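Long-range contact in CBS domain-containing protein CBSX1, chloroplastic (Arabidopsis thaliana, PDB 4GQV), which probably regulates chloroplast thioredoxins through its paired CBS domains, the adenosyl-ligand-sensing modules found in many proteins: residues K123-T128 with G144-G149. Residues are numbered along the deposited sequence; the frame is centred on the assembly and turned at random.
Sequences KILLET and GIITRG
Arg148 grips the carbonyl oxygen of Leu125 with two nitrogens of one edge, a clear case of an arginine bonding to the last turn of a helix. Arg148 NH2 lies 2.7 Å from Leu125 O, nearly in line with the C=O bond. Arg148 NE bonds to the same Leu125 O at 2.9 Å, from above the carbonyl plane, and the oxygen stays close to the guanidinium plane. Both N-H groups point somewhat off the shared oxygen, as expected when two donors converge on one atom. CG is anti to the backbone N (chi1 -174°) and the chain stays extended through chi2, then bends at chi3 (-74°), which places NE beside Leu125 O. Thr128 O also comes within 2.7 Å of Arg148 NH2, at an angle too poor for a hydrogen bond. Helix 118-127, strands 134-136 and 142-145 and helix 148-156 form the helix-strand-strand-helix part of the second CBS motif, and the contact links its two helices. Beside the two bonds, Leu125 CD2 packs 4.1 Å from Ile146 CG1, and Leu126 CD2 lies against Arg148 CG. An alanine in place of Arg148 would probably leave Leu125 O without its two guanidinium donors and Leu126 CD2 without the CG it packs on. From the second subunit, Asp56 makes a long, weak ion pair with Arg148 NH1 and Leu62 packs on Leu126. Ile124 O accepts from Glu127 N and, at 2.6 Å, from Thr128 OG1, the two donors reaching opposite faces of its plane; Thr128 OG1 in turn accepts from Tyr130 N. Thr147, at the N-cap of helix 148-156, uses OG1 to accept from Asn150 N.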
loop_
_atom_site.group_PDB
_atom_site.type_symbol
_atom_site.label_atom_id
_atom_site.label_comp_id
_atom_site.label_asym_id
_atom_site.label_seq_id
_atom_site.Cartn_x
_atom_site.Cartn_y
_atom_site.Cartn_z
ATOM N N LYS A 123 9.483 -6.518 -15.011
ATOM C CA LYS A 123 8.639 -6.086 -16.126
ATOM C C LYS A 123 7.164 -6.085 -15.725
ATOM O O LYS A 123 6.477 -5.074 -15.888
ATOM C CB LYS A 123 8.837 -6.971 -17.363
ATOM C CG LYS A 123 10.166 -6.790 -18.058
ATOM C CD LYS A 123 10.766 -8.128 -18.420
ATOM C CE LYS A 123 12.066 -7.987 -19.172
ATOM N NZ LYS A 123 12.738 -9.330 -19.302
ATOM N N ILE A 124 6.674 -7.203 -15.188
ATOM C CA ILE A 124 5.260 -7.233 -14.818
ATOM C C ILE A 124 4.931 -6.135 -13.816
ATOM O O ILE A 124 4.048 -5.310 -14.042
ATOM C CB ILE A 124 4.832 -8.576 -14.218
ATOM C CG1 ILE A 124 5.053 -9.702 -15.229
ATOM C CG2 ILE A 124 3.378 -8.500 -13.803
ATOM C CD1 ILE A 124 4.385 -9.436 -16.542
ATOM N N LEU A 125 5.657 -6.127 -12.709
ATOM C CA LEU A 125 5.443 -5.130 -11.683
ATOM C C LEU A 125 5.438 -3.717 -12.256
ATOM O O LEU A 125 4.614 -2.891 -11.877
ATOM C CB LEU A 125 6.503 -5.248 -10.589
ATOM C CG LEU A 125 6.230 -6.209 -9.424
ATOM C CD1 LEU A 125 4.725 -6.485 -9.247
ATOM C CD2 LEU A 125 7.020 -7.502 -9.551
ATOM N N LEU A 126 6.336 -3.454 -13.195
ATOM C CA LEU A 126 6.545 -2.092 -13.668
ATOM C C LEU A 126 5.686 -1.696 -14.868
ATOM O O LEU A 126 5.723 -0.556 -15.292
ATOM C CB LEU A 126 8.031 -1.848 -13.961
ATOM C CG LEU A 126 9.002 -2.009 -12.784
ATOM C CD1 LEU A 126 10.442 -2.135 -13.277
ATOM C CD2 LEU A 126 8.858 -0.866 -11.788
ATOM N N GLU A 127 4.915 -2.627 -15.415
ATOM C CA GLU A 127 4.100 -2.333 -16.591
ATOM C C GLU A 127 2.614 -2.628 -16.376
ATOM O O GLU A 127 1.834 -2.637 -17.327
ATOM C CB GLU A 127 4.586 -3.155 -17.787
ATOM C CG GLU A 127 5.800 -2.617 -18.517
ATOM C CD GLU A 127 6.224 -3.549 -19.646
ATOM O OE1 GLU A 127 7.005 -3.123 -20.535
ATOM O OE2 GLU A 127 5.765 -4.715 -19.630
ATOM N N THR A 128 2.225 -2.884 -15.134
ATOM C CA THR A 128 0.864 -3.309 -14.829
ATOM C C THR A 128 0.377 -2.772 -13.492
ATOM O O THR A 128 1.152 -2.277 -12.674
ATOM C CB THR A 128 0.756 -4.848 -14.732
ATOM O OG1 THR A 128 1.508 -5.308 -13.599
ATOM C CG2 THR A 128 1.254 -5.544 -16.005
ATOM N N GLY A 144 6.636 -17.060 -0.916
ATOM C CA GLY A 144 6.969 -15.663 -0.706
ATOM C C GLY A 144 6.088 -14.744 -1.511
ATOM O O GLY A 144 5.082 -15.180 -2.038
ATOM N N ILE A 145 6.478 -13.477 -1.595
ATOM C CA ILE A 145 5.830 -12.498 -2.453
ATOM C C ILE A 145 6.897 -11.492 -2.920
ATOM O O ILE A 145 7.804 -11.136 -2.164
ATOM C CB ILE A 145 4.669 -11.770 -1.708
ATOM C CG1 ILE A 145 3.446 -12.683 -1.593
ATOM C CG2 ILE A 145 4.275 -10.517 -2.415
ATOM C CD1 ILE A 145 2.190 -11.988 -1.145
ATOM N N ILE A 146 6.809 -11.071 -4.179
ATOM C CA ILE A 146 7.629 -9.992 -4.678
ATOM C C ILE A 146 6.796 -8.757 -5.017
ATOM O O ILE A 146 5.905 -8.772 -5.871
ATOM C CB ILE A 146 8.448 -10.410 -5.907
ATOM C CG1 ILE A 146 9.175 -9.197 -6.477
ATOM C CG2 ILE A 146 7.564 -11.089 -6.963
ATOM C CD1 ILE A 146 10.570 -9.042 -5.957
ATOM N N THR A 147 7.105 -7.673 -4.328
ATOM C CA THR A 147 6.423 -6.418 -4.563
ATOM C C THR A 147 7.295 -5.495 -5.419
ATOM O O THR A 147 8.499 -5.702 -5.532
ATOM C CB THR A 147 6.063 -5.744 -3.239
ATOM O OG1 THR A 147 7.042 -4.754 -2.939
ATOM C CG2 THR A 147 6.051 -6.766 -2.139
ATOM N N ARG A 148 6.665 -4.501 -6.035
ATOM C CA ARG A 148 7.344 -3.456 -6.800
ATOM C C ARG A 148 8.365 -2.739 -5.905
ATOM O O ARG A 148 9.420 -2.294 -6.374
ATOM C CB ARG A 148 6.295 -2.464 -7.344
ATOM C CG ARG A 148 6.796 -1.376 -8.294
ATOM C CD ARG A 148 5.668 -0.414 -8.701
ATOM N NE ARG A 148 4.744 -1.029 -9.656
ATOM C CZ ARG A 148 3.542 -0.546 -9.964
ATOM N NH1 ARG A 148 3.100 0.575 -9.391
ATOM N NH2 ARG A 148 2.779 -1.189 -10.836
ATOM N N GLY A 149 8.028 -2.628 -4.618
ATOM C CA GLY A 149 8.952 -2.147 -3.616
ATOM C C GLY A 149 10.231 -2.975 -3.615
ATOM O O GLY A 149 11.314 -2.443 -3.806
#